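Side-chain contacts in aminopeptidase N (Francisella tularensis subsp. tularensis, PDB 5DLL), which releases N-terminal amino acids from peptides as a zinc-dependent M1 aminopeptidase and probably degrades intracellular peptides left by protein breakdown: residues R338-T343 with I354-I359; L482-A485 with E489-A492; L536-S541 with K560-A565. All blocks are in the same frame, centred on the assembly; numbering follows the deposited sequence. Where two conformers were deposited one is given.

Contact 1 of 3, residues R338-T343 with I354-I359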
loop_
_atom_site.group_PDB
_atom_site.type_symbol
_atom_site.label_atom_id
_atom_site.label_comp_id
_atom_site.label_asym_id
_atom_site.label_seq_id
_atom_site.Cartn_x
_atom_site.Cartn_y
_atom_site.Cartn_z
ATOM N N ARG A 338 -9.128 -6.707 1.148
ATOM C CA ARG A 338 -10.395 -6.021 1.337
ATOM C C ARG A 338 -10.360 -4.577 0.838
ATOM O O ARG A 338 -11.276 -4.152 0.144
ATOM C CB ARG A 338 -10.807 -6.072 2.800
ATOM C CG ARG A 338 -11.095 -7.481 3.288
ATOM C CD ARG A 338 -11.354 -7.474 4.779
ATOM N NE ARG A 338 -12.626 -6.817 5.064
ATOM C CZ ARG A 338 -13.010 -6.387 6.260
ATOM N NH1 ARG A 338 -12.223 -6.521 7.316
ATOM N NH2 ARG A 338 -14.188 -5.814 6.397
ATOM N N ASP A 339 -9.307 -3.835 1.172
ATOM C CA ASP A 339 -9.188 -2.438 0.722
ATOM C C ASP A 339 -9.106 -2.327 -0.805
ATOM O O ASP A 339 -9.625 -1.374 -1.385
ATOM C CB ASP A 339 -8.012 -1.698 1.412
ATOM C CG ASP A 339 -6.734 -1.624 0.551
ATOM O OD1 ASP A 339 -5.679 -2.103 1.019
ATOM O OD2 ASP A 339 -6.766 -1.061 -0.568
ATOM N N GLN A 340 -8.459 -3.289 -1.458
ATOM C CA GLN A 340 -8.341 -3.242 -2.917
ATOM C C GLN A 340 -9.630 -3.705 -3.604
ATOM O O GLN A 340 -9.913 -3.303 -4.731
ATOM C CB GLN A 340 -7.095 -3.992 -3.413
ATOM C CG GLN A 340 -7.028 -5.477 -3.119
ATOM C CD GLN A 340 -5.636 -6.056 -3.350
ATOM O OE1 GLN A 340 -4.629 -5.352 -3.234
ATOM N NE2 GLN A 340 -5.572 -7.353 -3.664
ATOM N N GLU A 341 -10.421 -4.520 -2.908
ATOM C CA GLU A 341 -11.782 -4.868 -3.350
ATOM C C GLU A 341 -12.769 -3.723 -3.156
ATOM O O GLU A 341 -13.687 -3.541 -3.955
ATOM C CB GLU A 341 -12.299 -6.088 -2.584
ATOM C CG GLU A 341 -11.673 -7.400 -3.015
ATOM C CD GLU A 341 -12.036 -7.774 -4.434
ATOM O OE1 GLU A 341 -13.215 -7.616 -4.820
ATOM O OE2 GLU A 341 -11.138 -8.224 -5.170
ATOM N N PHE A 342 -12.592 -2.984 -2.068
ATOM C CA PHE A 342 -13.418 -1.821 -1.751
ATOM C C PHE A 342 -13.229 -0.759 -2.814
ATOM O O PHE A 342 -14.195 -0.254 -3.389
ATOM C CB PHE A 342 -13.014 -1.295 -0.371
ATOM C CG PHE A 342 -13.560 0.066 -0.028
ATOM C CD1 PHE A 342 -14.922 0.312 -0.038
ATOM C CD2 PHE A 342 -12.698 1.087 0.378
ATOM C CE1 PHE A 342 -15.419 1.559 0.309
ATOM C CE2 PHE A 342 -13.187 2.335 0.728
ATOM C CZ PHE A 342 -14.552 2.572 0.693
ATOM N N THR A 343 -11.970 -0.438 -3.085
ATOM C CA THR A 343 -11.631 0.507 -4.139
ATOM C C THR A 343 -12.106 0.037 -5.526
ATOM O O THR A 343 -12.532 0.856 -6.337
ATOM C CB THR A 343 -10.120 0.799 -4.127
ATOM O OG1 THR A 343 -9.814 1.543 -2.946
ATOM C CG2 THR A 343 -9.687 1.617 -5.340
ATOM N N ILE A 354 -5.058 -3.618 -12.354
ATOM C CA ILE A 354 -3.797 -3.395 -13.072
ATOM C C ILE A 354 -2.750 -2.797 -12.125
ATOM O O ILE A 354 -1.624 -3.285 -12.060
ATOM C CB ILE A 354 -3.989 -2.507 -14.326
ATOM C CG1 ILE A 354 -4.740 -3.285 -15.414
ATOM C CG2 ILE A 354 -2.646 -2.034 -14.877
ATOM C CD1 ILE A 354 -5.348 -2.414 -16.492
ATOM N N ASP A 355 -3.137 -1.761 -11.381
ATOM C CA ASP A 355 -2.238 -1.102 -10.423
ATOM C C ASP A 355 -1.665 -2.057 -9.377
ATOM O O ASP A 355 -0.498 -1.936 -9.007
ATOM C CB ASP A 355 -2.955 0.050 -9.703
ATOM C CG ASP A 355 -3.308 1.203 -10.635
ATOM O OD1 ASP A 355 -2.785 1.254 -11.771
ATOM O OD2 ASP A 355 -4.118 2.063 -10.225
ATOM N N ASP A 356 -2.483 -2.995 -8.900
ATOM C CA ASP A 356 -2.044 -3.973 -7.894
ATOM C C ASP A 356 -1.104 -5.019 -8.492
ATOM O O ASP A 356 -0.173 -5.471 -7.826
ATOM C CB ASP A 356 -3.242 -4.673 -7.237
ATOM C CG ASP A 356 -4.139 -3.714 -6.451
ATOM O OD1 ASP A 356 -3.671 -2.626 -6.046
ATOM O OD2 ASP A 356 -5.324 -4.055 -6.238
ATOM N N VAL A 357 -1.354 -5.404 -9.741
ATOM C CA VAL A 357 -0.480 -6.344 -10.446
ATOM C C VAL A 357 0.874 -5.714 -10.801
ATOM O O VAL A 357 1.910 -6.372 -10.682
ATOM C CB VAL A 357 -1.146 -6.895 -11.722
ATOM C CG1 VAL A 357 -0.169 -7.759 -12.517
ATOM C CG2 VAL A 357 -2.396 -7.689 -11.368
ATOM N N ARG A 358 0.862 -4.456 -11.239
ATOM C CA ARG A 358 2.100 -3.738 -11.549
ATOM C C ARG A 358 3.075 -3.771 -10.366
ATOM O O ARG A 358 4.287 -3.853 -10.564
ATOM C CB ARG A 358 1.812 -2.284 -11.956
ATOM C CG ARG A 358 1.148 -2.101 -13.318
ATOM C CD ARG A 358 1.679 -3.077 -14.355
ATOM N NE ARG A 358 3.137 -3.115 -14.370
ATOM C CZ ARG A 358 3.857 -3.935 -15.128
ATOM N NH1 ARG A 358 3.255 -4.791 -15.945
ATOM N NH2 ARG A 358 5.181 -3.899 -15.069
ATOM N N ILE A 359 2.541 -3.711 -9.145
ATOM C CA ILE A 359 3.350 -3.823 -7.918
ATOM C C ILE A 359 3.962 -5.213 -7.764
ATOM O O ILE A 359 5.134 -5.335 -7.405
ATOM C CB ILE A 359 2.520 -3.469 -6.654
ATOM C CG1 ILE A 359 2.403 -1.948 -6.515
ATOM C CG2 ILE A 359 3.136 -4.057 -5.391
ATOM C CD1 ILE A 359 1.454 -1.494 -5.423
#

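Contact 2 of 3, residues L482-A485 with E489-A492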
loop_
_atom_site.group_PDB
_atom_site.type_symbol
_atom_site.label_atom_id
_atom_site.label_comp_id
_atom_site.label_asym_id
_atom_site.label_seq_id
_atom_site.Cartn_x
_atom_site.Cartn_y
_atom_site.Cartn_z
ATOM N N LEU A 482 12.524 -21.796 -8.997
ATOM C CA LEU A 482 13.956 -22.000 -8.783
ATOM C C LEU A 482 14.368 -21.801 -7.320
ATOM O O LEU A 482 13.645 -21.163 -6.555
ATOM C CB LEU A 482 14.753 -21.039 -9.674
ATOM C CG LEU A 482 14.535 -21.163 -11.183
ATOM C CD1 LEU A 482 15.263 -20.038 -11.903
ATOM C CD2 LEU A 482 14.991 -22.523 -11.694
ATOM N N PRO A 483 15.536 -22.347 -6.928
ATOM C CA PRO A 483 16.057 -22.118 -5.579
ATOM C C PRO A 483 16.355 -20.644 -5.297
ATOM O O PRO A 483 16.736 -19.908 -6.206
ATOM C CB PRO A 483 17.356 -22.938 -5.555
ATOM C CG PRO A 483 17.706 -23.171 -6.979
ATOM C CD PRO A 483 16.392 -23.278 -7.685
ATOM N N THR A 484 16.170 -20.234 -4.042
ATOM C CA THR A 484 16.458 -18.867 -3.593
ATOM C C THR A 484 17.519 -18.877 -2.491
ATOM O O THR A 484 17.948 -19.938 -2.030
ATOM C CB THR A 484 15.189 -18.170 -3.057
ATOM O OG1 THR A 484 14.533 -19.023 -2.112
ATOM C CG2 THR A 484 14.235 -17.850 -4.189
ATOM N N ALA A 485 17.940 -17.685 -2.075
ATOM C CA ALA A 485 18.926 -17.541 -1.007
ATOM C C ALA A 485 18.430 -18.132 0.321
ATOM O O ALA A 485 19.189 -18.802 1.029
ATOM C CB ALA A 485 19.295 -16.074 -0.831
ATOM N N GLU A 489 15.106 -25.875 -1.563
ATOM C CA GLU A 489 14.092 -26.925 -1.714
ATOM C C GLU A 489 12.727 -26.323 -2.085
ATOM O O GLU A 489 12.254 -25.396 -1.422
ATOM C CB GLU A 489 13.990 -27.778 -0.434
ATOM C CG GLU A 489 13.524 -27.065 0.844
ATOM C CD GLU A 489 14.644 -26.397 1.636
ATOM O OE1 GLU A 489 14.536 -26.331 2.879
ATOM O OE2 GLU A 489 15.629 -25.931 1.025
ATOM N N LYS A 490 12.107 -26.849 -3.146
ATOM C CA LYS A 490 10.848 -26.305 -3.685
ATOM C C LYS A 490 9.840 -27.406 -4.046
ATOM O O LYS A 490 10.200 -28.578 -4.158
ATOM C CB LYS A 490 11.127 -25.443 -4.922
ATOM C CG LYS A 490 12.143 -24.327 -4.711
ATOM C CD LYS A 490 11.605 -23.207 -3.834
ATOM C CE LYS A 490 12.730 -22.328 -3.312
ATOM N NZ LYS A 490 12.229 -21.158 -2.543
ATOM N N GLN A 491 8.580 -27.012 -4.237
ATOM C CA GLN A 491 7.478 -27.962 -4.439
ATOM C C GLN A 491 6.408 -27.466 -5.420
ATOM O O GLN A 491 6.398 -26.299 -5.819
ATOM C CB GLN A 491 6.803 -28.266 -3.098
ATOM C CG GLN A 491 7.678 -29.005 -2.103
ATOM C CD GLN A 491 6.886 -29.543 -0.929
ATOM O OE1 GLN A 491 5.994 -28.871 -0.405
ATOM N NE2 GLN A 491 7.204 -30.762 -0.513
ATOM N N ALA A 492 5.506 -28.374 -5.792
ATOM C CA ALA A 492 4.363 -28.048 -6.642
ATOM C C ALA A 492 3.241 -27.417 -5.818
ATOM O O ALA A 492 2.659 -28.062 -4.944
ATOM C CB ALA A 492 3.856 -29.295 -7.344
#

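Contact 3 of 3, residues L536-S541 with K560-A565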
loop_
_atom_site.group_PDB
_atom_site.type_symbol
_atom_site.label_atom_id
_atom_site.label_comp_id
_atom_site.label_asym_id
_atom_site.label_seq_id
_atom_site.Cartn_x
_atom_site.Cartn_y
_atom_site.Cartn_z
ATOM N N LEU A 536 -5.617 -16.904 -20.709
ATOM C CA LEU A 536 -5.060 -17.590 -19.539
ATOM C C LEU A 536 -4.653 -16.641 -18.413
ATOM O O LEU A 536 -4.191 -15.524 -18.661
ATOM C CB LEU A 536 -3.854 -18.430 -19.961
ATOM C CG LEU A 536 -4.192 -19.740 -20.676
ATOM C CD1 LEU A 536 -2.958 -20.324 -21.347
ATOM C CD2 LEU A 536 -4.807 -20.739 -19.707
ATOM N N PHE A 537 -4.819 -17.116 -17.179
ATOM C CA PHE A 537 -4.538 -16.333 -15.973
ATOM C C PHE A 537 -5.258 -14.983 -16.004
ATOM O O PHE A 537 -4.642 -13.916 -15.912
ATOM C CB PHE A 537 -3.026 -16.173 -15.767
ATOM C CG PHE A 537 -2.304 -17.480 -15.590
ATOM C CD1 PHE A 537 -2.292 -18.118 -14.356
ATOM C CD2 PHE A 537 -1.655 -18.083 -16.661
ATOM C CE1 PHE A 537 -1.635 -19.327 -14.191
ATOM C CE2 PHE A 537 -0.997 -19.292 -16.503
ATOM C CZ PHE A 537 -0.987 -19.916 -15.266
ATOM N N ARG A 538 -6.577 -15.061 -16.145
ATOM C CA ARG A 538 -7.431 -13.882 -16.198
ATOM C C ARG A 538 -7.433 -13.153 -14.860
ATOM O O ARG A 538 -7.567 -13.781 -13.808
ATOM C CB ARG A 538 -8.852 -14.287 -16.559
ATOM C CG ARG A 538 -9.009 -14.797 -17.978
ATOM C CD ARG A 538 -10.457 -15.168 -18.243
ATOM N NE ARG A 538 -10.751 -15.294 -19.665
ATOM C CZ ARG A 538 -11.973 -15.442 -20.170
ATOM N NH1 ARG A 538 -13.038 -15.482 -19.371
ATOM N NH2 ARG A 538 -12.134 -15.548 -21.486
ATOM N N ASP A 539 -7.291 -11.829 -14.914
ATOM C CA ASP A 539 -7.152 -10.982 -13.717
ATOM C C ASP A 539 -5.929 -11.352 -12.866
ATOM O O ASP A 539 -5.929 -11.136 -11.647
ATOM C CB ASP A 539 -8.427 -11.020 -12.861
ATOM C CG ASP A 539 -9.648 -10.557 -13.619
ATOM O OD1 ASP A 539 -9.661 -9.391 -14.069
ATOM O OD2 ASP A 539 -10.598 -11.356 -13.763
ATOM N N PHE A 540 -4.892 -11.894 -13.514
ATOM C CA PHE A 540 -3.667 -12.313 -12.832
ATOM C C PHE A 540 -4.033 -13.257 -11.682
ATOM O O PHE A 540 -3.803 -12.957 -10.504
ATOM C CB PHE A 540 -2.908 -11.073 -12.345
ATOM C CG PHE A 540 -1.466 -11.321 -12.008
ATOM C CD1 PHE A 540 -0.562 -11.700 -12.992
ATOM C CD2 PHE A 540 -1.000 -11.134 -10.709
ATOM C CE1 PHE A 540 0.773 -11.910 -12.685
ATOM C CE2 PHE A 540 0.331 -11.341 -10.397
ATOM C CZ PHE A 540 1.219 -11.729 -11.386
ATOM N N SER A 541 -4.624 -14.396 -12.044
ATOM C CA SER A 541 -5.235 -15.300 -11.067
ATOM C C SER A 541 -4.234 -15.876 -10.065
ATOM O O SER A 541 -4.607 -16.181 -8.932
ATOM C CB SER A 541 -6.002 -16.428 -11.771
ATOM O OG SER A 541 -5.163 -17.185 -12.621
ATOM N N LYS A 560 -8.908 -8.256 -29.235
ATOM C CA LYS A 560 -10.146 -7.926 -29.945
ATOM C C LYS A 560 -11.418 -8.548 -29.336
ATOM O O LYS A 560 -12.428 -7.856 -29.183
ATOM C CB LYS A 560 -10.014 -8.332 -31.419
ATOM C CG LYS A 560 -11.073 -7.742 -32.336
ATOM C CD LYS A 560 -10.819 -8.127 -33.787
ATOM C CE LYS A 560 -12.015 -7.818 -34.674
ATOM N NZ LYS A 560 -12.209 -6.358 -34.875
ATOM N N TYR A 561 -11.364 -9.836 -28.985
ATOM C CA TYR A 561 -12.576 -10.613 -28.662
ATOM C C TYR A 561 -12.719 -11.118 -27.217
ATOM O O TYR A 561 -13.803 -11.573 -26.842
ATOM C CB TYR A 561 -12.676 -11.824 -29.601
ATOM C CG TYR A 561 -12.913 -11.483 -31.058
ATOM C CD1 TYR A 561 -14.123 -10.933 -31.479
ATOM C CD2 TYR A 561 -11.937 -11.735 -32.022
ATOM C CE1 TYR A 561 -14.347 -10.630 -32.813
ATOM C CE2 TYR A 561 -12.155 -11.435 -33.358
ATOM C CZ TYR A 561 -13.361 -10.884 -33.748
ATOM O OH TYR A 561 -13.580 -10.583 -35.073
ATOM N N ASP A 562 -11.654 -11.056 -26.418
ATOM C CA ASP A 562 -11.672 -11.628 -25.061
ATOM C C ASP A 562 -12.599 -10.846 -24.121
ATOM O O ASP A 562 -12.555 -9.616 -24.077
ATOM C CB ASP A 562 -10.247 -11.663 -24.481
ATOM C CG ASP A 562 -10.137 -12.476 -23.184
ATOM O OD1 ASP A 562 -11.169 -12.882 -22.605
ATOM O OD2 ASP A 562 -8.994 -12.708 -22.735
ATOM N N ASN A 563 -13.437 -11.574 -23.379
ATOM C CA ASN A 563 -14.289 -10.979 -22.346
ATOM C C ASN A 563 -13.467 -10.290 -21.261
ATOM O O ASN A 563 -13.820 -9.199 -20.811
ATOM C CB ASN A 563 -15.180 -12.042 -21.686
ATOM C CG ASN A 563 -16.376 -12.433 -22.543
ATOM O OD1 ASN A 563 -16.971 -11.599 -23.226
ATOM N ND2 ASN A 563 -16.751 -13.706 -22.485
ATOM N N ASN A 564 -12.376 -10.939 -20.852
ATOM C CA ASN A 564 -11.544 -10.475 -19.738
ATOM C C ASN A 564 -10.785 -9.183 -20.045
ATOM O O ASN A 564 -9.806 -9.193 -20.789
ATOM C CB ASN A 564 -10.547 -11.567 -19.330
ATOM C CG ASN A 564 -9.837 -11.254 -18.028
ATOM O OD1 ASN A 564 -8.611 -11.151 -17.982
ATOM N ND2 ASN A 564 -10.606 -11.104 -16.960
ATOM N N ALA A 565 -11.243 -8.082 -19.454
ATOM C CA ALA A 565 -10.616 -6.766 -19.627
ATOM C C ALA A 565 -9.115 -6.765 -19.319
ATOM O O ALA A 565 -8.337 -6.101 -20.006
ATOM C CB ALA A 565 -11.322 -5.730 -18.761
#

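Contact 1 of 3, residues R338-T343 with I354-I359
Helices 328-346 and 349-369 of the M1 catalytic domain follow one another closely in the chain, and here they are bridged by one pair of side chains, Gln340 and Asp356. The two residues are also the nearest pair of the backbones, with CA of Gln340 8.1 Å from CA of Asp356. The contact is thin, and the little surface buried between the segments belongs to these two residues.

The touching is done by one carboxylate oxygen. Asp356 OD2 lies 3.3 Å from Gln340 CB and 3.5 Å from Gln340 CD, where the two side chains cross at a slant. CG of Gln340 sits between its own backbone N and carbonyl carbon (chi1 62°), and the chain runs on extended, which brings both CB and CD within reach of the one oxygen. The amide and carboxylate planes are only 18° apart. The other oxygen, Asp356 OD1, has a salt bridge to Lys352, one turn earlier on the same helix. That lysine probably offsets the negative charge facing Gln340.

Helix 328-346 also supplies the third zinc ligand, Glu332. The first two, His309 and His313, come from the HExxH helix 297-312 and the residue just beyond it. The side chain of Gln340 is about 8 Å from that of His309. Its neighbour Asp339 has a more direct link to the metal site: OD1 of Asp339 is hydrogen-bonded to ND1 of the zinc ligand His309, a second-shell bond that restrains the imidazole. Gln340 also packs against Ala397 and Arg401 of helix 390-423.

Contact 2 of 3, residues L482-A485 with E489-A492
Pro483 and Lys490 belong to two irregular pieces of one loop, whose backbones come nearest at Pro483 and Glu489, with 6.5 Å between CA of Pro483 and CA of Glu489. Lys490 carries the contact. Its side chain reaches over the backbone of Leu482 and Pro483 and ends near the hydroxyl of Thr484. The chain bends at chi2 (-71°) and is extended from there on. This bend brings the methylene groups past a carbonyl oxygen: Leu482 O is 3.6 Å from Lys490 CE. Lys490 CE also lies 4.0 Å from Pro483 CA.

The loop joins strand 472-480 to strand 495-502 in the Ig-like domain that follows the catalytic domain. It lies at the surface, away from the zinc site. Thr484 nevertheless touches Ser373, a loop residue of the M1 catalytic domain, and the lysine lies against Gln454, just ahead of strand 459-467.

At the polar end, Thr484 OG1 and Lys490 NZ are 3.2 Å apart, and the two side chains meet at about a right angle. Each has other partners. Lys490 NZ is hydrogen-bonded to Ser455 O and to Gln487 OE1. Thr484 OG1 is hydrogen-bonded to Asp486 OD1 and Gln487 O. Gln487 thus serves both groups, its backbone oxygen the threonine and its side chain the lysine.

Contact 3 of 3, residues L536-S541 with K560-A565
Over one face of the Arg538 guanidinium lies Asn564 CB, 3.7 Å from Arg538 NE. Asp562 OD1 approaches the same group obliquely, 3.0 Å from Arg538 NH2. This is a salt bridge of charges only, because the oxygen is well out of the guanidinium plane and no N-H points at it. The N-H groups have other partners: Arg538 NH1 makes a salt bridge with Glu511, and NE is hydrogen-bonded to Ser535 OG. The Asn564 amide is turned only 7° from the guanidinium plane. It lies further back along the arginine, with Asn564 CG 3.5 Å from Arg538 CB, as the two side chains slide past each other in opposite directions.

Arg538 and Asp539 are the central residues of a type II beta turn between strands 533-535 and 545-547 of the Ig-like domain. Facing it is the link between helices 552-561 and 565-581 of the helical C-terminal domain. Asp562 starts this link with an Asx turn, its OD1 accepting from Asn564 N at 2.9 Å. Asp562 OD2 is hydrogen-bonded to Ser535 OG, the hydroxyl that also meets Arg538 NE. Asn564 is the N-cap of helix 565-581, and its OD1 accepts from Asn567 N.

The same amide meets the beta turn through weak hydrogen bonds. Asp539 N gives to Asn564 OD1 at 3.4 Å. Asn564 ND2 gives to both carboxylate oxygens, 3.2 Å to Asp539 OD2 and 3.5 Å to Asp539 OD1, with the two planes 79° apart. CG of Asn564 is anti to its backbone N (chi1 -169°), which extends the amide toward the turn. Asp539 OD2 also has a salt bridge to Lys498.

Overall arrangement
The three contacts follow one another along the chain. Contact 1 is nearest the active site: the side chain of Gln340 is about 12 Å from the zinc ion. Contacts 1 and 3 have centres 16 Å apart and touch directly, Val357 CG2 packing 3.6 Å from Phe540 CB. Helix 349-369 therefore faces Gln340 with Asp356 and the Ig-like domain with Val357. Phe566, just after contact 3, also meets both Val357 and Phe540, so the helical domain joins this packing. Contact 2 is remote, its centre 28 Å from that of contact 1 and 29 Å from that of contact 3. Contacts 2 and 3 share the Ig-like domain, but their nearest atoms are about 13 Å apart.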